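Local coordinates for protein hemin degrading factor (PDB 4MF9) that binds and traffics heme in Pseudomonas aeruginosa and probably also degrades it, at residues A[194-205]-A[224-235]; A[208-217]-A[311-320]. All coordinates share one frame; numbering follows the deposited sequence.

Both interactions use helix 201-210 and both reach the heme, yet they show how chemistry follows place in a fold. Interaction 1, 194-205 with 224-235, packs a helix and the loop before it on helix 228-235; a modest apolar centre has a charged, partly exposed border, and R228 weakly reaches a heme propionate. Interaction 2, 208-217 with 311-320, joins the end of the same helix and the loop that carries H215 to strand 307-313, with half its touching residues buried, the iron bond of H215 and a propionate contact of T214. The two meet where L232 and A235 pack on W208, and where R228 lies beside F217 and K313.

Interaction 1 of 2, residues A[194-205]-A[224-235]. With HEM (protoporphyrin IX containing Fe), chain C.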
loop_
_atom_site.group_PDB
_atom_site.type_symbol
_atom_site.label_atom_id
_atom_site.label_comp_id
_atom_site.label_asym_id
_atom_site.label_seq_id
_atom_site.Cartn_x
_atom_site.Cartn_y
_atom_site.Cartn_z
ATOM N N LEU A 194 -16.025 -11.305 -16.505
ATOM C CA LEU A 194 -16.990 -11.222 -17.544
ATOM C C LEU A 194 -16.420 -10.365 -18.639
ATOM O O LEU A 194 -15.605 -9.553 -18.389
ATOM C CB LEU A 194 -18.252 -10.614 -16.993
ATOM C CG LEU A 194 -18.758 -11.343 -15.780
ATOM C CD1 LEU A 194 -20.155 -10.880 -15.524
ATOM C CD2 LEU A 194 -18.783 -12.834 -16.011
ATOM N N VAL A 195 -16.835 -10.575 -19.865
ATOM C CA VAL A 195 -16.563 -9.649 -20.927
ATOM C C VAL A 195 -17.439 -8.408 -20.761
ATOM O O VAL A 195 -18.413 -8.466 -20.092
ATOM C CB VAL A 195 -16.712 -10.277 -22.285
ATOM C CG1 VAL A 195 -15.591 -11.269 -22.544
ATOM C CG2 VAL A 195 -18.060 -10.925 -22.414
ATOM N N ASP A 196 -17.085 -7.315 -21.395
ATOM C CA ASP A 196 -17.756 -6.063 -21.144
ATOM C C ASP A 196 -19.219 -6.232 -21.508
ATOM O O ASP A 196 -20.054 -5.779 -20.830
ATOM C CB ASP A 196 -17.084 -4.938 -21.901
ATOM C CG ASP A 196 -15.762 -4.478 -21.273
ATOM O OD1 ASP A 196 -15.242 -5.059 -20.313
ATOM O OD2 ASP A 196 -15.261 -3.490 -21.765
ATOM N N ALA A 197 -19.494 -6.951 -22.572
ATOM C CA ALA A 197 -20.846 -7.148 -23.098
ATOM C C ALA A 197 -21.750 -7.954 -22.166
ATOM O O ALA A 197 -22.962 -8.024 -22.383
ATOM C CB ALA A 197 -20.783 -7.798 -24.468
ATOM N N GLN A 198 -21.165 -8.567 -21.140
ATOM C CA GLN A 198 -21.944 -9.343 -20.172
ATOM C C GLN A 198 -22.331 -8.530 -18.943
ATOM O O GLN A 198 -23.142 -8.976 -18.131
ATOM C CB GLN A 198 -21.181 -10.596 -19.736
ATOM C CG GLN A 198 -21.260 -11.749 -20.724
ATOM C CD GLN A 198 -20.408 -12.934 -20.307
ATOM O OE1 GLN A 198 -19.251 -12.775 -19.899
ATOM N NE2 GLN A 198 -20.975 -14.133 -20.408
ATOM N N ILE A 199 -21.751 -7.358 -18.792
ATOM C CA ILE A 199 -22.101 -6.477 -17.722
ATOM C C ILE A 199 -23.387 -5.710 -18.018
ATOM O O ILE A 199 -23.558 -5.241 -19.092
ATOM C CB ILE A 199 -20.967 -5.474 -17.440
ATOM C CG1 ILE A 199 -19.640 -6.179 -17.306
ATOM C CG2 ILE A 199 -21.276 -4.647 -16.213
ATOM C CD1 ILE A 199 -19.656 -7.318 -16.349
ATOM N N ASP A 200 -24.273 -5.598 -17.032
ATOM C CA ASP A 200 -25.442 -4.723 -17.148
ATOM C C ASP A 200 -24.995 -3.270 -16.977
ATOM O O ASP A 200 -24.970 -2.748 -15.859
ATOM C CB ASP A 200 -26.485 -5.092 -16.085
ATOM C CG ASP A 200 -27.832 -4.434 -16.318
ATOM O OD1 ASP A 200 -27.928 -3.515 -17.169
ATOM O OD2 ASP A 200 -28.797 -4.839 -15.637
ATOM N N ALA A 201 -24.644 -2.625 -18.087
ATOM C CA ALA A 201 -24.063 -1.280 -18.060
ATOM C C ALA A 201 -25.027 -0.211 -17.546
ATOM O O ALA A 201 -24.619 0.737 -16.885
ATOM C CB ALA A 201 -23.544 -0.904 -19.438
ATOM N N ALA A 202 -26.300 -0.327 -17.878
ATOM C CA ALA A 202 -27.313 0.599 -17.441
ATOM C C ALA A 202 -27.563 0.555 -15.934
ATOM O O ALA A 202 -27.668 1.526 -15.277
ATOM C CB ALA A 202 -28.571 0.370 -18.265
ATOM N N ALA A 203 -27.592 -0.642 -15.405
ATOM C CA ALA A 203 -27.716 -0.789 -13.979
ATOM C C ALA A 203 -26.520 -0.230 -13.245
ATOM O O ALA A 203 -26.680 0.493 -12.353
ATOM C CB ALA A 203 -27.927 -2.248 -13.609
ATOM N N LEU A 204 -25.347 -0.533 -13.742
ATOM C CA LEU A 204 -24.131 -0.030 -13.153
ATOM C C LEU A 204 -24.105 1.482 -13.150
ATOM O O LEU A 204 -23.905 2.049 -12.135
ATOM C CB LEU A 204 -22.998 -0.513 -14.030
ATOM C CG LEU A 204 -21.551 -0.496 -13.619
ATOM C CD1 LEU A 204 -20.667 -0.252 -14.792
ATOM C CD2 LEU A 204 -21.226 0.343 -12.449
ATOM N N ARG A 205 -24.428 2.079 -14.261
ATOM C CA ARG A 205 -24.541 3.527 -14.373
ATOM C C ARG A 205 -25.615 4.101 -13.469
ATOM O O ARG A 205 -25.429 5.116 -12.848
ATOM C CB ARG A 205 -24.836 3.932 -15.803
ATOM C CG ARG A 205 -23.729 3.850 -16.802
ATOM C CD ARG A 205 -24.190 4.359 -18.174
ATOM N NE ARG A 205 -23.499 5.611 -18.417
ATOM C CZ ARG A 205 -24.026 6.810 -18.542
ATOM N NH1 ARG A 205 -25.335 7.017 -18.535
ATOM N NH2 ARG A 205 -23.220 7.819 -18.713
ATOM N N HIS A 224 -22.472 -5.765 -9.688
ATOM C CA HIS A 224 -22.636 -6.005 -11.110
ATOM C C HIS A 224 -21.573 -6.909 -11.701
ATOM O O HIS A 224 -21.519 -7.149 -12.863
ATOM C CB HIS A 224 -22.770 -4.686 -11.864
ATOM C CG HIS A 224 -23.759 -3.752 -11.261
ATOM N ND1 HIS A 224 -23.423 -2.856 -10.295
ATOM C CD2 HIS A 224 -25.078 -3.592 -11.463
ATOM C CE1 HIS A 224 -24.487 -2.199 -9.897
ATOM N NE2 HIS A 224 -25.504 -2.606 -10.609
ATOM N N GLY A 225 -20.720 -7.426 -10.849
ATOM C CA GLY A 225 -19.701 -8.345 -11.275
ATOM C C GLY A 225 -18.625 -7.767 -12.165
ATOM O O GLY A 225 -18.061 -8.452 -12.911
ATOM N N ALA A 226 -18.378 -6.483 -12.046
ATOM C CA ALA A 226 -17.425 -5.829 -12.941
ATOM C C ALA A 226 -16.070 -5.612 -12.288
ATOM O O ALA A 226 -15.994 -5.301 -11.099
ATOM C CB ALA A 226 -17.991 -4.510 -13.446
ATOM N N GLN A 227 -15.011 -5.764 -13.070
ATOM C CA GLN A 227 -13.661 -5.329 -12.665
ATOM C C GLN A 227 -13.605 -3.801 -12.614
ATOM O O GLN A 227 -14.366 -3.161 -13.260
ATOM C CB GLN A 227 -12.560 -5.811 -13.602
ATOM C CG GLN A 227 -12.668 -7.229 -14.033
ATOM C CD GLN A 227 -12.713 -8.144 -12.860
ATOM O OE1 GLN A 227 -13.698 -8.794 -12.595
ATOM N NE2 GLN A 227 -11.674 -8.139 -12.116
ATOM N N ARG A 228 -12.711 -3.265 -11.820
ATOM C CA ARG A 228 -12.698 -1.852 -11.642
ATOM C C ARG A 228 -12.450 -1.075 -12.966
ATOM O O ARG A 228 -13.128 -0.159 -13.263
ATOM C CB ARG A 228 -11.665 -1.428 -10.625
ATOM C CG ARG A 228 -11.797 0.039 -10.307
ATOM C CD ARG A 228 -10.872 0.723 -9.317
ATOM N NE ARG A 228 -11.397 0.587 -8.007
ATOM C CZ ARG A 228 -11.746 1.531 -7.150
ATOM N NH1 ARG A 228 -11.607 2.797 -7.351
ATOM N NH2 ARG A 228 -12.238 1.144 -6.044
ATOM N N THR A 229 -11.475 -1.492 -13.732
ATOM C CA THR A 229 -11.175 -0.831 -15.008
ATOM C C THR A 229 -12.338 -1.005 -15.969
ATOM O O THR A 229 -12.671 -0.111 -16.745
ATOM C CB THR A 229 -9.893 -1.390 -15.637
ATOM O OG1 THR A 229 -10.019 -2.808 -15.841
ATOM C CG2 THR A 229 -8.725 -1.131 -14.718
ATOM N N GLN A 230 -12.958 -2.166 -15.914
ATOM C CA GLN A 230 -14.117 -2.480 -16.712
ATOM C C GLN A 230 -15.279 -1.542 -16.418
ATOM O O GLN A 230 -15.882 -1.083 -17.322
ATOM C CB GLN A 230 -14.540 -3.903 -16.429
ATOM C CG GLN A 230 -15.669 -4.468 -17.218
ATOM C CD GLN A 230 -15.816 -5.950 -16.987
ATOM O OE1 GLN A 230 -15.864 -6.397 -15.878
ATOM N NE2 GLN A 230 -15.897 -6.682 -18.046
ATOM N N ALA A 231 -15.548 -1.270 -15.155
ATOM C CA ALA A 231 -16.626 -0.343 -14.816
ATOM C C ALA A 231 -16.315 1.084 -15.273
ATOM O O ALA A 231 -17.210 1.804 -15.694
ATOM C CB ALA A 231 -16.893 -0.370 -13.333
ATOM N N LEU A 232 -15.056 1.501 -15.152
ATOM C CA LEU A 232 -14.645 2.836 -15.594
ATOM C C LEU A 232 -14.910 2.990 -17.087
ATOM O O LEU A 232 -15.450 4.002 -17.542
ATOM C CB LEU A 232 -13.162 3.076 -15.298
ATOM C CG LEU A 232 -12.736 2.954 -13.841
ATOM C CD1 LEU A 232 -11.269 3.331 -13.649
ATOM C CD2 LEU A 232 -13.635 3.793 -12.958
ATOM N N ARG A 233 -14.573 1.963 -17.826
ATOM C CA ARG A 233 -14.752 1.856 -19.246
ATOM C C ARG A 233 -16.232 1.949 -19.629
ATOM O O ARG A 233 -16.572 2.469 -20.640
ATOM C CB ARG A 233 -14.342 0.470 -19.656
ATOM C CG ARG A 233 -13.778 0.339 -21.016
ATOM C CD ARG A 233 -12.673 -0.668 -21.110
ATOM N NE ARG A 233 -13.049 -2.033 -20.831
ATOM C CZ ARG A 233 -12.376 -2.808 -20.002
ATOM N NH1 ARG A 233 -11.343 -2.336 -19.367
ATOM N NH2 ARG A 233 -12.744 -4.033 -19.793
ATOM N N LEU A 234 -17.091 1.361 -18.812
ATOM C CA LEU A 234 -18.516 1.274 -19.136
ATOM C C LEU A 234 -19.319 2.415 -18.520
ATOM O O LEU A 234 -20.507 2.584 -18.818
ATOM C CB LEU A 234 -19.083 -0.064 -18.657
ATOM C CG LEU A 234 -18.456 -1.355 -19.180
ATOM C CD1 LEU A 234 -19.123 -2.559 -18.543
ATOM C CD2 LEU A 234 -18.548 -1.445 -20.688
ATOM N N ALA A 235 -18.678 3.190 -17.647
ATOM C CA ALA A 235 -19.384 4.257 -16.936
ATOM C C ALA A 235 -19.828 5.393 -17.859
ATOM O O ALA A 235 -20.926 5.940 -17.704
ATOM C CB ALA A 235 -18.532 4.791 -15.805
HETATM C CHA HEM C . -11.373 7.143 0.653
HETATM C CHB HEM C . -11.363 9.294 4.871
HETATM C CHC HEM C . -12.203 5.052 6.975
HETATM C CHD HEM C . -11.025 2.899 2.865
HETATM C C1A HEM C . -11.384 8.105 1.622
HETATM C C2A HEM C . -11.371 9.510 1.395
HETATM C C3A HEM C . -11.391 10.094 2.569
HETATM C C4A HEM C . -11.364 9.073 3.519
HETATM C CMA HEM C . -11.368 11.578 2.805
HETATM C CAA HEM C . -11.381 10.241 0.099
HETATM C CBA HEM C . -12.430 11.371 -0.062
HETATM C CGA HEM C . -13.758 10.723 -0.210
HETATM O O1A HEM C . -14.738 11.127 0.410
HETATM O O2A HEM C . -13.828 9.783 -0.954
HETATM C C1B HEM C . -11.616 8.267 5.770
HETATM C C2B HEM C . -11.769 8.576 7.130
HETATM C C3B HEM C . -12.018 7.423 7.766
HETATM C C4B HEM C . -12.000 6.373 6.723
HETATM C CMB HEM C . -11.710 9.948 7.734
HETATM C CAB HEM C . -12.261 7.355 9.237
HETATM C CBB HEM C . -11.989 6.344 10.004
HETATM C C1C HEM C . -11.979 4.085 6.068
HETATM C C2C HEM C . -12.151 2.734 6.290
HETATM C C3C HEM C . -11.824 2.102 5.130
HETATM C C4C HEM C . -11.434 3.080 4.171
HETATM C CMC HEM C . -12.631 2.099 7.559
HETATM C CAC HEM C . -11.853 0.674 4.925
HETATM C CBC HEM C . -11.307 0.228 3.832
HETATM C C1D HEM C . -11.043 3.897 1.881
HETATM C C2D HEM C . -10.857 3.655 0.418
HETATM C C3D HEM C . -10.974 4.843 -0.168
HETATM C C4D HEM C . -11.216 5.800 0.917
HETATM C CMD HEM C . -10.599 2.363 -0.327
HETATM C CAD HEM C . -10.857 5.122 -1.644
HETATM C CBD HEM C . -12.257 5.326 -2.220
HETATM C CGD HEM C . -12.465 5.276 -3.703
HETATM O O1D HEM C . -13.072 6.214 -4.174
HETATM O O2D HEM C . -12.103 4.357 -4.422
HETATM N NA HEM C . -11.370 7.853 2.942
HETATM N NB HEM C . -11.765 6.952 5.547
HETATM N NC HEM C . -11.565 4.248 4.811
HETATM N ND HEM C . -11.242 5.187 2.105
HETATM FE FE HEM C . -11.535 5.997 3.729
HETATM O O HOH W 1 -15.685 -8.926 -14.904
HETATM O O HOH W 2 -23.842 -6.995 -14.484
#
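The ring of H224 has one face covered by the backbone of L204, whose CA sits 3.9 Å from the ring centroid in a CH-pi contact, while the guanidinium of R233 turns its edge to D196 and has Q230 CA over one face, offset toward the rim. These flat groups border a nearly perpendicular helix pair: helix 201-205 and helix 228-235 run at 92°, and a Schellman motif at G225 closes helix 217-224. R233 grips D196 side-on, its NE to OD2 and its NH2 to OD1, both on syn lone pairs, with carboxylate and guanidinium 18° from coplanar. Q230, its CG anti to the backbone N (chi1 -176°) and its chain extended, brings NE2 to the anti side of the same OD1 at 2.9 Å and its other N-H to L194 O. Two donors hold that oxygen, which probably lowers the carboxylate's proton affinity. Between the polar groups, I199 CB meets L234 CD1 at 3.6 Å, and L204 CD1 reaches A231 CB. R205 NH2, whose modelled position is less sure, is paired with E238, and R228 reaches the heme propionate weakly while paired with E324. R205 NE donates to A235 O at 2.7 Å, from above the carbonyl plane.

Interaction 2 of 2, residues A[208-217]-A[311-320]; sequences WAALKDTHHF and VRKPSTDGIV. With HEM (protoporphyrin IX containing Fe), chain C.
The loop after helix 201-210 lies against the end of strand 307-313, K212 facing S315 with CA atoms 3.8 Å apart, and T316 N donates to K212 O at 2.6 Å just where a type I turn begins at S315. Among the side chains, chi1 of W208, -168°, swings the indole away from its own N and across to the strand; its NE1 gives a 2.9 Å bond to R312 O in both the ring and the carbonyl planes. V311 CG1 touches the indole edge at CZ2, and P314 CD packs near CD1. K313 runs across F217, its CD 3.5 Å from CD1, and its NZ stands over the ring face in a cation-pi contact 4.8 Å from the centroid; the ammonium also pairs with E324. The loop carries the axial iron ligand H215 and its neighbour T214. H215 NE2 binds iron at 2.3 Å, while its ND1 donates to D213 OD2, so that iron and carboxylate together hold the imidazole's rotation; the carboxylate would be expected to strengthen donation to the metal. T214 OG1 points at propionate O2A in a contact modelled so short (2.4 Å) that its geometry is doubtful, and its CG2 packs on V320 CG2. W208 and V311 both pack on L232 of helix 228-235, whereas V320 opens the adjoining antiparallel strand 320-326, its K313 partner closing strand 307-313.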
loop_
_atom_site.group_PDB
_atom_site.type_symbol
_atom_site.label_atom_id
_atom_site.label_comp_id
_atom_site.label_asym_id
_atom_site.label_seq_id
_atom_site.Cartn_x
_atom_site.Cartn_y
_atom_site.Cartn_z
ATOM N N TRP A 208 -24.223 3.961 -10.104
ATOM C CA TRP A 208 -23.121 4.928 -10.031
ATOM C C TRP A 208 -23.653 6.322 -9.715
ATOM O O TRP A 208 -23.175 6.987 -8.796
ATOM C CB TRP A 208 -22.340 4.964 -11.353
ATOM C CG TRP A 208 -21.018 5.724 -11.282
ATOM C CD1 TRP A 208 -20.827 7.029 -10.904
ATOM C CD2 TRP A 208 -19.722 5.217 -11.629
ATOM N NE1 TRP A 208 -19.491 7.355 -10.983
ATOM C CE2 TRP A 208 -18.793 6.257 -11.422
ATOM C CE3 TRP A 208 -19.260 3.981 -12.090
ATOM C CZ2 TRP A 208 -17.425 6.099 -11.672
ATOM C CZ3 TRP A 208 -17.905 3.826 -12.338
ATOM C CH2 TRP A 208 -17.003 4.878 -12.128
ATOM N N ALA A 209 -24.648 6.743 -10.462
ATOM C CA ALA A 209 -25.306 8.019 -10.287
ATOM C C ALA A 209 -25.923 8.133 -8.863
ATOM O O ALA A 209 -26.002 9.182 -8.323
ATOM C CB ALA A 209 -26.368 8.174 -11.353
ATOM N N ALA A 210 -26.315 7.015 -8.297
ATOM C CA ALA A 210 -26.944 6.935 -6.984
ATOM C C ALA A 210 -25.981 6.819 -5.777
ATOM O O ALA A 210 -26.365 6.927 -4.640
ATOM C CB ALA A 210 -27.967 5.819 -7.001
ATOM N N LEU A 211 -24.689 6.737 -6.037
ATOM C CA LEU A 211 -23.708 6.548 -4.985
ATOM C C LEU A 211 -23.791 7.573 -3.933
ATOM O O LEU A 211 -23.928 8.697 -4.225
ATOM C CB LEU A 211 -22.329 6.590 -5.591
ATOM C CG LEU A 211 -21.907 5.188 -5.893
ATOM C CD1 LEU A 211 -20.786 5.145 -6.903
ATOM C CD2 LEU A 211 -21.529 4.522 -4.581
ATOM N N LYS A 212 -23.796 7.161 -2.657
ATOM C CA LYS A 212 -23.784 8.107 -1.571
ATOM C C LYS A 212 -22.483 8.327 -0.756
ATOM O O LYS A 212 -22.296 9.284 -0.115
ATOM C CB LYS A 212 -24.986 7.917 -0.680
ATOM C CG LYS A 212 -26.230 7.690 -1.493
ATOM C CD LYS A 212 -27.222 8.806 -1.387
ATOM C CE LYS A 212 -27.374 9.792 -2.556
ATOM N NZ LYS A 212 -28.062 9.379 -3.825
ATOM N N ASP A 213 -21.550 7.468 -0.924
ATOM C CA ASP A 213 -20.262 7.620 -0.245
ATOM C C ASP A 213 -19.235 6.826 -1.037
ATOM O O ASP A 213 -19.529 5.714 -1.488
ATOM C CB ASP A 213 -20.378 7.115 1.199
ATOM C CG ASP A 213 -19.039 6.971 1.893
ATOM O OD1 ASP A 213 -18.876 5.965 2.610
ATOM O OD2 ASP A 213 -18.165 7.856 1.747
ATOM N N THR A 214 -18.045 7.377 -1.181
ATOM C CA THR A 214 -17.013 6.748 -1.989
ATOM C C THR A 214 -16.627 5.368 -1.480
ATOM O O THR A 214 -16.095 4.595 -2.161
ATOM C CB THR A 214 -15.749 7.600 -2.098
ATOM O OG1 THR A 214 -15.302 7.949 -0.796
ATOM C CG2 THR A 214 -16.015 8.866 -2.930
ATOM N N HIS A 215 -16.939 5.124 -0.224
ATOM C CA HIS A 215 -16.749 3.821 0.401
ATOM C C HIS A 215 -17.666 2.724 -0.086
ATOM O O HIS A 215 -17.438 1.592 0.192
ATOM C CB HIS A 215 -16.777 3.942 1.895
ATOM C CG HIS A 215 -15.630 4.713 2.421
ATOM N ND1 HIS A 215 -15.689 6.061 2.649
ATOM C CD2 HIS A 215 -14.370 4.331 2.719
ATOM C CE1 HIS A 215 -14.520 6.470 3.105
ATOM N NE2 HIS A 215 -13.710 5.434 3.158
ATOM N N HIS A 216 -18.701 3.095 -0.792
ATOM C CA HIS A 216 -19.701 2.170 -1.271
ATOM C C HIS A 216 -19.413 1.702 -2.674
ATOM O O HIS A 216 -20.129 0.954 -3.244
ATOM C CB HIS A 216 -21.036 2.897 -1.278
ATOM C CG HIS A 216 -21.467 3.385 0.050
ATOM N ND1 HIS A 216 -20.908 2.955 1.221
ATOM C CD2 HIS A 216 -22.453 4.232 0.394
ATOM C CE1 HIS A 216 -21.503 3.551 2.228
ATOM N NE2 HIS A 216 -22.428 4.350 1.748
ATOM N N PHE A 217 -18.358 2.209 -3.238
ATOM C CA PHE A 217 -18.032 1.912 -4.626
ATOM C C PHE A 217 -17.752 0.423 -4.788
ATOM O O PHE A 217 -18.278 -0.232 -5.693
ATOM C CB PHE A 217 -16.830 2.746 -5.072
ATOM C CG PHE A 217 -16.560 2.691 -6.555
ATOM C CD1 PHE A 217 -17.407 3.330 -7.457
ATOM C CD2 PHE A 217 -15.452 2.013 -7.044
ATOM C CE1 PHE A 217 -17.141 3.294 -8.822
ATOM C CE2 PHE A 217 -15.189 1.960 -8.402
ATOM C CZ PHE A 217 -16.024 2.601 -9.292
ATOM N N VAL A 311 -11.682 9.941 -12.476
ATOM C CA VAL A 311 -12.947 9.321 -12.058
ATOM C C VAL A 311 -13.738 10.287 -11.197
ATOM O O VAL A 311 -13.154 10.978 -10.356
ATOM C CB VAL A 311 -12.691 8.035 -11.242
ATOM C CG1 VAL A 311 -14.016 7.324 -10.891
ATOM C CG2 VAL A 311 -11.776 7.091 -12.005
ATOM N N ARG A 312 -15.049 10.330 -11.394
ATOM C CA ARG A 312 -15.921 11.154 -10.620
ATOM C C ARG A 312 -17.051 10.305 -10.008
ATOM O O ARG A 312 -17.751 9.625 -10.708
ATOM C CB ARG A 312 -16.474 12.354 -11.399
ATOM C CG ARG A 312 -15.580 12.961 -12.457
ATOM C CD ARG A 312 -16.271 14.081 -13.232
ATOM N NE ARG A 312 -15.364 14.712 -14.135
ATOM C CZ ARG A 312 -15.144 14.307 -15.359
ATOM N NH1 ARG A 312 -15.804 13.292 -15.841
ATOM N NH2 ARG A 312 -14.245 14.918 -16.085
ATOM N N LYS A 313 -17.188 10.358 -8.713
ATOM C CA LYS A 313 -18.190 9.602 -8.008
ATOM C C LYS A 313 -19.077 10.525 -7.143
ATOM O O LYS A 313 -18.593 11.309 -6.413
ATOM C CB LYS A 313 -17.545 8.526 -7.125
ATOM C CG LYS A 313 -16.427 7.717 -7.718
ATOM C CD LYS A 313 -16.053 6.517 -6.860
ATOM C CE LYS A 313 -14.719 6.740 -6.175
ATOM N NZ LYS A 313 -13.521 6.407 -6.963
ATOM N N PRO A 314 -20.385 10.408 -7.269
ATOM C CA PRO A 314 -21.306 11.150 -6.426
ATOM C C PRO A 314 -21.191 10.632 -4.995
ATOM O O PRO A 314 -20.770 9.554 -4.803
ATOM C CB PRO A 314 -22.690 10.777 -6.950
ATOM C CG PRO A 314 -22.500 9.884 -8.035
ATOM C CD PRO A 314 -21.087 9.466 -8.127
ATOM N N SER A 315 -21.575 11.459 -4.046
ATOM C CA SER A 315 -21.591 11.049 -2.650
ATOM C C SER A 315 -22.433 12.062 -1.885
ATOM O O SER A 315 -22.779 13.116 -2.425
ATOM C CB SER A 315 -20.171 11.005 -2.077
ATOM O OG SER A 315 -19.681 12.308 -1.805
ATOM N N THR A 316 -22.707 11.776 -0.626
ATOM C CA THR A 316 -23.479 12.650 0.232
ATOM C C THR A 316 -22.819 13.988 0.390
ATOM O O THR A 316 -23.472 14.944 0.613
ATOM C CB THR A 316 -23.727 12.042 1.622
ATOM O OG1 THR A 316 -22.481 11.629 2.173
ATOM C CG2 THR A 316 -24.566 10.874 1.512
ATOM N N ASP A 317 -21.491 14.037 0.317
ATOM C CA ASP A 317 -20.759 15.297 0.412
ATOM C C ASP A 317 -20.545 15.893 -0.973
ATOM O O ASP A 317 -19.823 16.881 -1.133
ATOM C CB ASP A 317 -19.414 15.094 1.114
ATOM C CG ASP A 317 -19.521 14.199 2.335
ATOM O OD1 ASP A 317 -18.571 13.422 2.591
ATOM O OD2 ASP A 317 -20.559 14.269 3.034
ATOM N N GLY A 318 -21.173 15.286 -1.977
ATOM C CA GLY A 318 -21.078 15.775 -3.348
ATOM C C GLY A 318 -20.089 15.000 -4.214
ATOM O O GLY A 318 -19.569 13.965 -3.805
ATOM N N ILE A 319 -19.840 15.461 -5.417
ATOM C CA ILE A 319 -18.921 14.782 -6.277
ATOM C C ILE A 319 -17.470 14.700 -5.764
ATOM O O ILE A 319 -16.943 15.641 -5.360
ATOM C CB ILE A 319 -18.945 15.431 -7.641
ATOM C CG1 ILE A 319 -20.397 15.422 -8.144
ATOM C CG2 ILE A 319 -17.935 14.814 -8.566
ATOM C CD1 ILE A 319 -20.760 14.355 -9.110
ATOM N N VAL A 320 -16.884 13.528 -5.881
ATOM C CA VAL A 320 -15.478 13.342 -5.522
ATOM C C VAL A 320 -14.691 12.953 -6.758
ATOM O O VAL A 320 -15.000 11.958 -7.412
ATOM C CB VAL A 320 -15.273 12.244 -4.438
ATOM C CG1 VAL A 320 -13.754 12.005 -4.196
ATOM C CG2 VAL A 320 -15.952 12.631 -3.148
HETATM C CHA HEM C . -11.373 7.143 0.653
HETATM C CHB HEM C . -11.363 9.294 4.871
HETATM C CHC HEM C . -12.203 5.052 6.975
HETATM C CHD HEM C . -11.025 2.899 2.865
HETATM C C1A HEM C . -11.384 8.105 1.622
HETATM C C2A HEM C . -11.371 9.510 1.395
HETATM C C3A HEM C . -11.391 10.094 2.569
HETATM C C4A HEM C . -11.364 9.073 3.519
HETATM C CMA HEM C . -11.368 11.578 2.805
HETATM C CAA HEM C . -11.381 10.241 0.099
HETATM C CBA HEM C . -12.430 11.371 -0.062
HETATM C CGA HEM C . -13.758 10.723 -0.210
HETATM O O1A HEM C . -14.738 11.127 0.410
HETATM O O2A HEM C . -13.828 9.783 -0.954
HETATM C C1B HEM C . -11.616 8.267 5.770
HETATM C C2B HEM C . -11.769 8.576 7.130
HETATM C C3B HEM C . -12.018 7.423 7.766
HETATM C C4B HEM C . -12.000 6.373 6.723
HETATM C CMB HEM C . -11.710 9.948 7.734
HETATM C CAB HEM C . -12.261 7.355 9.237
HETATM C CBB HEM C . -11.989 6.344 10.004
HETATM C C1C HEM C . -11.979 4.085 6.068
HETATM C C2C HEM C . -12.151 2.734 6.290
HETATM C C3C HEM C . -11.824 2.102 5.130
HETATM C C4C HEM C . -11.434 3.080 4.171
HETATM C CMC HEM C . -12.631 2.099 7.559
HETATM C CAC HEM C . -11.853 0.674 4.925
HETATM C CBC HEM C . -11.307 0.228 3.832
HETATM C C1D HEM C . -11.043 3.897 1.881
HETATM C C2D HEM C . -10.857 3.655 0.418
HETATM C C3D HEM C . -10.974 4.843 -0.168
HETATM C C4D HEM C . -11.216 5.800 0.917
HETATM C CMD HEM C . -10.599 2.363 -0.327
HETATM C CAD HEM C . -10.857 5.122 -1.644
HETATM C CBD HEM C . -12.257 5.326 -2.220
HETATM C CGD HEM C . -12.465 5.276 -3.703
HETATM O O1D HEM C . -13.072 6.214 -4.174
HETATM O O2D HEM C . -12.103 4.357 -4.422
HETATM N NA HEM C . -11.370 7.853 2.942
HETATM N NB HEM C . -11.765 6.952 5.547
HETATM N NC HEM C . -11.565 4.248 4.811
HETATM N ND HEM C . -11.242 5.187 2.105
HETATM FE FE HEM C . -11.535 5.997 3.729
#